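Local structure of alcohol dehydrogenase (Thermus thermophilus, 2EIH) at residues R7-P12 with L55-V60; E29-L34 with Y124-E129; T243-F248 with A266-E271. The protein is a zinc-binding member of the medium-chain alcohol dehydrogenase family that probably carries out NAD(P)-dependent oxidoreduction on a substrate not yet assigned. All blocks are in the same frame, centred on the assembly; numbering follows the deposited sequence.

Contact 1 (R7-P12 with L55-V60); sequences RARGGP and LPLPHV
Leu55 meets Arg9 where the loop joining strands 2-6 and 15-19, two partners in the small antiparallel sheet of this medium-chain dehydrogenase fold, passes the lead-in to the third strand, 59-60. NH1 of Arg9 donates to Leu55 O at 2.9 Å, lying in the carbonyl plane on a lone pair. The bond is nevertheless bent, 133° at the hydrogen, and the oxygen stands 24° out of the guanidinium plane. The same nitrogen is pressed close to the side chain, 3.1 Å from Leu55 CB. Chi2 of Arg9 (-171°) sets CD anti, and the chain stays extended from CG to NE; the guanidinium at its end lies against the other segment. Leu57 comes next and turns toward the loop: CD2 lies over one face of the Arg9 guanidinium, while CD1 comes 4.1 Å from Arg9 NH2 and packs against Arg7 O at 3.2 Å and Ala8 CA at 3.9 Å. An alanine in place of Arg9 would probably leave Leu55 O without this donor and uncover the CD2 side of Leu57. A cis peptide bond leads into Pro58, whose ring runs side by side with the bent Arg7 chain, both pointing the same way; Arg7 NH1 is in van der Waals contact, 3.9 Å from Pro58 CB. The charge of Arg7 is chiefly engaged by Glu16, which forms a salt bridge with its NE. Beyond the proline, His59 is buried, with NE2 bonded to Gly114 O, and both Leu55 and His59 rest on Val46 of helix 41-48. Here the second segment packs on itself: Leu55 CD2 sits 3.4 Å above one face of the His59 imidazole, displaced toward the rim of the ring.

Contact 2 (E29-L34 with Y124-E129); sequences EVRVRL and YVVLPE
Val32 and Val125 exchange a pair of backbone hydrogen bonds, as do Val30 and Leu127, zipping strand 29-34 against strand 124-128 in antiparallel register within the GroES-like domain. The shortest, Val32 N to Val125 O, measures 2.7 Å and is nearly straight at the hydrogen, 170°; Val30 N reaches Leu127 O at 3.0 Å. At the intervening non-hydrogen-bonded pairs, CA-H...O contacts close the ladder, among them Tyr124 CA to Val32 O at 3.2 Å.

One face carries Arg31, Arg33, Tyr124 and Val126. CG of Arg33, anti to its backbone N (chi1 -169°), comes within 3.5 Å of Tyr124 CE2, so the aliphatic part of the arginine meets the phenol obliquely, the guanidinium and ring planes 63° apart. Arg31 places CD near the same ring, 4.0 Å from Tyr124 CD2, and its CB packs on Val126 CG2 at 3.6 Å. Its charged head lies beyond the pair, in salt bridges with Asp70 and Glu24. At the strand start, Glu29 crosses Val126 at about a right angle, with OE2 3.5 Å from Val126 CG1; that oxygen also accepts from Gly26 N.

The other face is wholly aliphatic: Val30, Val32, Val125 and Leu127 point into the core, where Leu132 and Ile87 from neighbouring strands cover them. Leu34 bends in to set CD1 3.9 Å from Val125 CG1. Past Pro128, Glu129 packs on Arg95 of the second subunit.

The chemistry is thus two-sided: the backbone bonds fix the register, branched hydrocarbon seals the inner face, and on the other face the arginines give their methylenes to the tyrosine while Arg31, held by two carboxylates, is likely to keep its charge firmly placed.

Contact 3 (T243-F248 with A266-E271); sequences TGALYF and ASSGYE
Tyr270 and Leu246 are brought together by contrasting first torsions: the tyrosine CG stands between backbone N and carbonyl carbon (chi1 76°), a crowded position, whereas the leucine CG is anti to its N (chi1 176°). The side chains cross at about a right angle, and Leu246 CD1 arrives in plane at the edge of the phenol, 4.0 Å from Tyr270 CE1 and 3.9 Å from its OH. Ala245 O lies 3.6 Å from Tyr270 CE1.

Deeper in, Ala245 adopts a left-handed backbone conformation (phi 49°), and its methyl points at the other loop. There it presses on Ser268, CB to CB at 3.2 Å, tighter than normal van der Waals contact, and Ser268 CB is equally close, 3.2 Å, to Gly244 O. Gly244 itself has a positive phi, which favours glycine. Polar pairing plays no part between the loops: Ala245 O and Tyr270 O, 3.1 Å apart, are both acceptors. Thr243 OG1 instead bonds Asp241, at the end of the preceding strand.

The two loops follow strands 236-241 and 259-263, parallel neighbours in the six-stranded sheet of the Rossmann-type domain, and helix 248-254 makes the beta-alpha-beta crossover between them. The loops meet the third subunit: Phe276 and Phe280 of that subunit pack on Ala245 and Ala266, and Glu271 OE1 accepts from N of the third subunit's Phe276; the paired loops therefore join adjacent strand ends to a subunit interface.

Overall arrangement
Contact 2 lies in the GroES-like domain and contact 1 in the same half of the chain; contact 3 belongs to the Rossmann-type domain. The segments of contacts 1 and 2 alternate along the chain, so the two are interlaced, and contact 3 follows both. The centres of contacts 1 and 2 lie about 22 Å apart, those of contacts 1 and 3 about 27 Å, and those of contacts 2 and 3 about 36 Å, on opposite sides of the chain's centre. Contact 2 lies within the mixed sheet, contacts 1 and 3 in loops beside the three-stranded antiparallel and six-stranded parallel sheets. Contact 2 reaches the second subunit through Glu129 alone, contact 3 meets the third more broadly, and contact 1 touches no other subunit.

Contact 1 (R7-P12 with L55-V60)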
# COMPACT_ATOMS: atom_id res chain seq x y z
N ARG A 7 21.75 20.97 -35.75
CA ARG A 7 22.98 20.79 -36.52
C ARG A 7 24.14 20.29 -35.67
O ARG A 7 24.86 19.38 -36.06
CB ARG A 7 23.39 22.11 -37.19
CG ARG A 7 22.53 22.49 -38.40
CD ARG A 7 22.49 21.36 -39.43
NE ARG A 7 21.56 21.64 -40.52
CZ ARG A 7 21.12 20.73 -41.38
NH1 ARG A 7 21.52 19.47 -41.29
NH2 ARG A 7 20.27 21.09 -42.34
N ALA A 8 24.30 20.91 -34.50
CA ALA A 8 25.37 20.56 -33.58
C ALA A 8 24.96 20.94 -32.17
O ALA A 8 23.96 21.63 -31.96
CB ALA A 8 26.65 21.28 -33.97
N ARG A 9 25.75 20.49 -31.20
CA ARG A 9 25.49 20.78 -29.79
C ARG A 9 26.09 22.11 -29.36
O ARG A 9 27.22 22.45 -29.74
CB ARG A 9 26.04 19.64 -28.93
CG ARG A 9 25.49 18.28 -29.33
CD ARG A 9 25.86 17.18 -28.34
NE ARG A 9 25.23 15.91 -28.68
CZ ARG A 9 25.57 15.16 -29.72
NH1 ARG A 9 24.94 14.02 -29.96
NH2 ARG A 9 26.57 15.54 -30.52
N GLY A 10 25.34 22.87 -28.58
CA GLY A 10 25.83 24.16 -28.12
C GLY A 10 24.73 25.08 -27.63
O GLY A 10 23.81 24.66 -26.92
N GLY A 11 24.85 26.35 -28.00
CA GLY A 11 23.88 27.34 -27.58
C GLY A 11 22.60 27.22 -28.39
O GLY A 11 22.57 26.52 -29.39
N PRO A 12 21.53 27.90 -27.97
CA PRO A 12 20.26 27.82 -28.71
C PRO A 12 20.39 28.11 -30.21
O PRO A 12 19.57 27.66 -31.00
CB PRO A 12 19.37 28.82 -27.98
CG PRO A 12 20.34 29.79 -27.38
CD PRO A 12 21.44 28.90 -26.89
N LEU A 55 24.41 10.87 -29.96
CA LEU A 55 23.16 11.11 -30.65
C LEU A 55 23.42 11.56 -32.10
O LEU A 55 24.10 12.56 -32.34
CB LEU A 55 22.38 12.20 -29.92
CG LEU A 55 21.15 12.73 -30.65
CD1 LEU A 55 20.02 11.73 -30.53
CD2 LEU A 55 20.73 14.07 -30.05
N PRO A 56 22.86 10.84 -33.08
CA PRO A 56 23.05 11.20 -34.48
C PRO A 56 22.48 12.58 -34.80
O PRO A 56 21.54 13.03 -34.16
CB PRO A 56 22.31 10.09 -35.22
CG PRO A 56 21.18 9.77 -34.29
CD PRO A 56 21.89 9.74 -32.95
N LEU A 57 23.06 13.25 -35.78
CA LEU A 57 22.60 14.57 -36.18
C LEU A 57 22.32 14.54 -37.68
O LEU A 57 22.93 13.76 -38.40
CB LEU A 57 23.66 15.63 -35.84
CG LEU A 57 24.19 15.62 -34.40
CD1 LEU A 57 25.20 16.75 -34.22
CD2 LEU A 57 23.04 15.78 -33.41
N PRO A 58 21.40 15.40 -38.17
CA PRO A 58 20.62 16.34 -37.36
C PRO A 58 19.58 15.65 -36.48
O PRO A 58 19.12 14.56 -36.78
CB PRO A 58 20.00 17.25 -38.41
CG PRO A 58 19.73 16.31 -39.53
CD PRO A 58 21.02 15.50 -39.59
N HIS A 59 19.20 16.32 -35.39
CA HIS A 59 18.21 15.78 -34.46
C HIS A 59 17.05 16.74 -34.24
O HIS A 59 17.23 17.95 -34.15
CB HIS A 59 18.87 15.47 -33.12
CG HIS A 59 17.92 14.98 -32.08
ND1 HIS A 59 17.16 13.84 -32.24
CD2 HIS A 59 17.58 15.48 -30.87
CE1 HIS A 59 16.41 13.66 -31.17
NE2 HIS A 59 16.64 14.64 -30.33
N VAL A 60 15.85 16.18 -34.17
CA VAL A 60 14.65 16.97 -33.93
C VAL A 60 14.25 16.81 -32.47
O VAL A 60 13.89 15.73 -32.04
CB VAL A 60 13.48 16.52 -34.81
CG1 VAL A 60 12.25 17.40 -34.55
CG2 VAL A 60 13.88 16.58 -36.27

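Contact 2 (E29-L34 with Y124-E129)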
# COMPACT_ATOMS: atom_id res chain seq x y z
N GLU A 29 1.82 1.86 -35.92
CA GLU A 29 2.22 3.23 -35.71
C GLU A 29 1.29 4.22 -36.39
O GLU A 29 0.51 3.85 -37.26
CB GLU A 29 3.64 3.44 -36.20
CG GLU A 29 4.68 2.83 -35.31
CD GLU A 29 6.07 3.01 -35.85
OE1 GLU A 29 7.03 2.81 -35.08
OE2 GLU A 29 6.19 3.35 -37.05
N VAL A 30 1.39 5.48 -35.99
CA VAL A 30 0.57 6.53 -36.55
C VAL A 30 1.38 7.82 -36.70
O VAL A 30 2.23 8.11 -35.88
CB VAL A 30 -0.70 6.76 -35.67
CG1 VAL A 30 -0.29 6.90 -34.21
CG2 VAL A 30 -1.46 7.99 -36.15
N ARG A 31 1.12 8.55 -37.78
CA ARG A 31 1.81 9.80 -38.04
C ARG A 31 0.88 10.93 -37.65
O ARG A 31 -0.27 10.99 -38.09
CB ARG A 31 2.18 9.95 -39.51
CG ARG A 31 2.83 11.29 -39.87
CD ARG A 31 3.37 11.30 -41.29
NE ARG A 31 2.33 11.37 -42.30
CZ ARG A 31 2.34 10.67 -43.43
NH1 ARG A 31 3.34 9.84 -43.68
NH2 ARG A 31 1.36 10.81 -44.31
N VAL A 32 1.37 11.83 -36.81
CA VAL A 32 0.56 12.94 -36.36
C VAL A 32 1.00 14.23 -37.02
O VAL A 32 2.20 14.50 -37.17
CB VAL A 32 0.68 13.08 -34.83
CG1 VAL A 32 -0.10 14.29 -34.36
CG2 VAL A 32 0.18 11.82 -34.16
N ARG A 33 0.04 15.04 -37.46
CA ARG A 33 0.37 16.33 -38.03
C ARG A 33 0.29 17.24 -36.81
O ARG A 33 -0.80 17.46 -36.26
CB ARG A 33 -0.67 16.72 -39.07
CG ARG A 33 -0.28 17.91 -39.92
CD ARG A 33 -1.24 18.06 -41.08
NE ARG A 33 -2.57 18.49 -40.65
CZ ARG A 33 -2.85 19.73 -40.25
NH1 ARG A 33 -1.88 20.65 -40.22
NH2 ARG A 33 -4.08 20.06 -39.88
N LEU A 34 1.44 17.73 -36.37
CA LEU A 34 1.54 18.59 -35.18
C LEU A 34 0.97 20.00 -35.33
O LEU A 34 1.01 20.60 -36.40
CB LEU A 34 3.00 18.67 -34.74
CG LEU A 34 3.59 17.34 -34.25
CD1 LEU A 34 5.10 17.33 -34.34
CD2 LEU A 34 3.12 17.09 -32.83
N TYR A 124 5.36 16.96 -38.59
CA TYR A 124 4.88 15.59 -38.49
C TYR A 124 5.77 14.75 -37.60
O TYR A 124 6.97 15.00 -37.48
CB TYR A 124 4.82 14.92 -39.87
CG TYR A 124 3.93 15.62 -40.85
CD1 TYR A 124 4.41 16.68 -41.63
CD2 TYR A 124 2.60 15.24 -41.01
CE1 TYR A 124 3.58 17.34 -42.53
CE2 TYR A 124 1.77 15.90 -41.91
CZ TYR A 124 2.27 16.94 -42.66
OH TYR A 124 1.44 17.59 -43.55
N VAL A 125 5.19 13.75 -36.97
CA VAL A 125 5.96 12.88 -36.12
C VAL A 125 5.25 11.54 -36.13
O VAL A 125 4.02 11.47 -36.21
CB VAL A 125 6.08 13.48 -34.68
CG1 VAL A 125 4.74 13.43 -33.97
CG2 VAL A 125 7.15 12.72 -33.89
N VAL A 126 6.02 10.47 -36.08
CA VAL A 126 5.47 9.14 -36.09
C VAL A 126 5.79 8.44 -34.80
O VAL A 126 6.96 8.37 -34.42
CB VAL A 126 6.06 8.31 -37.24
CG1 VAL A 126 5.79 6.83 -37.01
CG2 VAL A 126 5.48 8.76 -38.56
N LEU A 127 4.77 7.95 -34.12
CA LEU A 127 4.99 7.22 -32.87
C LEU A 127 4.02 6.05 -32.73
O LEU A 127 3.06 5.95 -33.50
CB LEU A 127 4.90 8.15 -31.65
CG LEU A 127 3.76 9.13 -31.41
CD1 LEU A 127 3.72 9.49 -29.94
CD2 LEU A 127 3.97 10.38 -32.26
N PRO A 128 4.26 5.14 -31.78
CA PRO A 128 3.36 4.00 -31.60
C PRO A 128 1.96 4.40 -31.13
O PRO A 128 1.80 5.35 -30.37
CB PRO A 128 4.10 3.13 -30.58
CG PRO A 128 4.92 4.11 -29.81
CD PRO A 128 5.42 5.06 -30.88
N GLU A 129 0.94 3.68 -31.58
CA GLU A 129 -0.44 3.98 -31.19
C GLU A 129 -0.64 4.03 -29.68
O GLU A 129 -1.62 4.59 -29.20
CB GLU A 129 -1.43 2.97 -31.80
CG GLU A 129 -1.19 1.51 -31.38
CD GLU A 129 -2.27 0.56 -31.88
OE1 GLU A 129 -2.08 -0.68 -31.75
OE2 GLU A 129 -3.32 1.03 -32.38

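Contact 3 (T243-F248 with A266-E271)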
# COMPACT_ATOMS: atom_id res chain seq x y z
N THR A 243 13.85 22.04 -8.10
CA THR A 243 15.05 22.83 -8.21
C THR A 243 16.15 22.24 -7.33
O THR A 243 17.17 21.76 -7.83
CB THR A 243 14.78 24.30 -7.82
OG1 THR A 243 14.30 24.37 -6.46
CG2 THR A 243 13.73 24.89 -8.75
N GLY A 244 15.92 22.26 -6.02
CA GLY A 244 16.89 21.72 -5.08
C GLY A 244 18.30 22.22 -5.32
O GLY A 244 18.51 23.16 -6.09
N ALA A 245 19.26 21.60 -4.66
CA ALA A 245 20.66 21.96 -4.80
C ALA A 245 20.90 23.46 -4.67
O ALA A 245 21.83 24.01 -5.25
CB ALA A 245 21.19 21.47 -6.15
N LEU A 246 20.05 24.13 -3.90
CA LEU A 246 20.19 25.56 -3.69
C LEU A 246 19.37 25.99 -2.49
O LEU A 246 19.88 26.67 -1.59
CB LEU A 246 19.75 26.33 -4.93
CG LEU A 246 19.76 27.86 -4.81
CD1 LEU A 246 21.06 28.37 -4.22
CD2 LEU A 246 19.53 28.46 -6.19
N TYR A 247 18.10 25.59 -2.47
CA TYR A 247 17.23 25.94 -1.35
C TYR A 247 16.94 24.67 -0.57
O TYR A 247 16.26 24.71 0.45
CB TYR A 247 15.92 26.53 -1.85
CG TYR A 247 16.06 27.56 -2.95
CD1 TYR A 247 16.20 27.17 -4.28
CD2 TYR A 247 16.04 28.93 -2.66
CE1 TYR A 247 16.32 28.11 -5.30
CE2 TYR A 247 16.16 29.88 -3.67
CZ TYR A 247 16.30 29.46 -4.98
OH TYR A 247 16.42 30.40 -5.99
N PHE A 248 17.48 23.55 -1.04
CA PHE A 248 17.25 22.27 -0.41
C PHE A 248 17.44 22.30 1.10
O PHE A 248 16.74 21.62 1.84
CB PHE A 248 18.15 21.20 -1.01
CG PHE A 248 17.73 19.79 -0.67
CD1 PHE A 248 16.45 19.35 -0.97
CD2 PHE A 248 18.63 18.91 -0.08
CE1 PHE A 248 16.05 18.05 -0.68
CE2 PHE A 248 18.24 17.60 0.21
CZ PHE A 248 16.96 17.17 -0.09
N ALA A 266 15.99 18.17 -10.09
CA ALA A 266 16.81 19.11 -9.35
C ALA A 266 18.29 18.96 -9.69
O ALA A 266 19.08 18.48 -8.88
CB ALA A 266 16.60 18.92 -7.85
N SER A 267 18.65 19.36 -10.91
CA SER A 267 20.03 19.29 -11.38
C SER A 267 20.63 20.69 -11.31
O SER A 267 21.21 21.17 -12.28
CB SER A 267 20.08 18.78 -12.82
OG SER A 267 21.41 18.74 -13.31
N SER A 268 20.48 21.33 -10.15
CA SER A 268 21.00 22.68 -9.96
C SER A 268 22.53 22.67 -9.86
O SER A 268 23.18 21.69 -10.24
CB SER A 268 20.39 23.31 -8.70
OG SER A 268 20.69 24.69 -8.62
N GLY A 269 23.09 23.75 -9.33
CA GLY A 269 24.54 23.86 -9.20
C GLY A 269 25.18 23.02 -8.11
O GLY A 269 25.03 21.80 -8.07
N TYR A 270 25.91 23.69 -7.22
CA TYR A 270 26.60 23.02 -6.13
C TYR A 270 25.63 22.19 -5.30
O TYR A 270 24.41 22.36 -5.39
CB TYR A 270 27.27 24.05 -5.21
CG TYR A 270 26.31 24.79 -4.30
CD1 TYR A 270 25.28 25.58 -4.82
CD2 TYR A 270 26.43 24.70 -2.91
CE1 TYR A 270 24.39 26.25 -3.98
CE2 TYR A 270 25.55 25.37 -2.06
CZ TYR A 270 24.53 26.14 -2.60
OH TYR A 270 23.66 26.79 -1.76
N GLU A 271 26.18 21.28 -4.51
CA GLU A 271 25.37 20.43 -3.65
C GLU A 271 25.75 20.71 -2.20
O GLU A 271 25.42 19.94 -1.30
CB GLU A 271 25.61 18.96 -4.01
CG GLU A 271 27.05 18.61 -4.31
CD GLU A 271 27.18 17.63 -5.46
OE1 GLU A 271 26.54 16.56 -5.42
OE2 GLU A 271 27.92 17.94 -6.42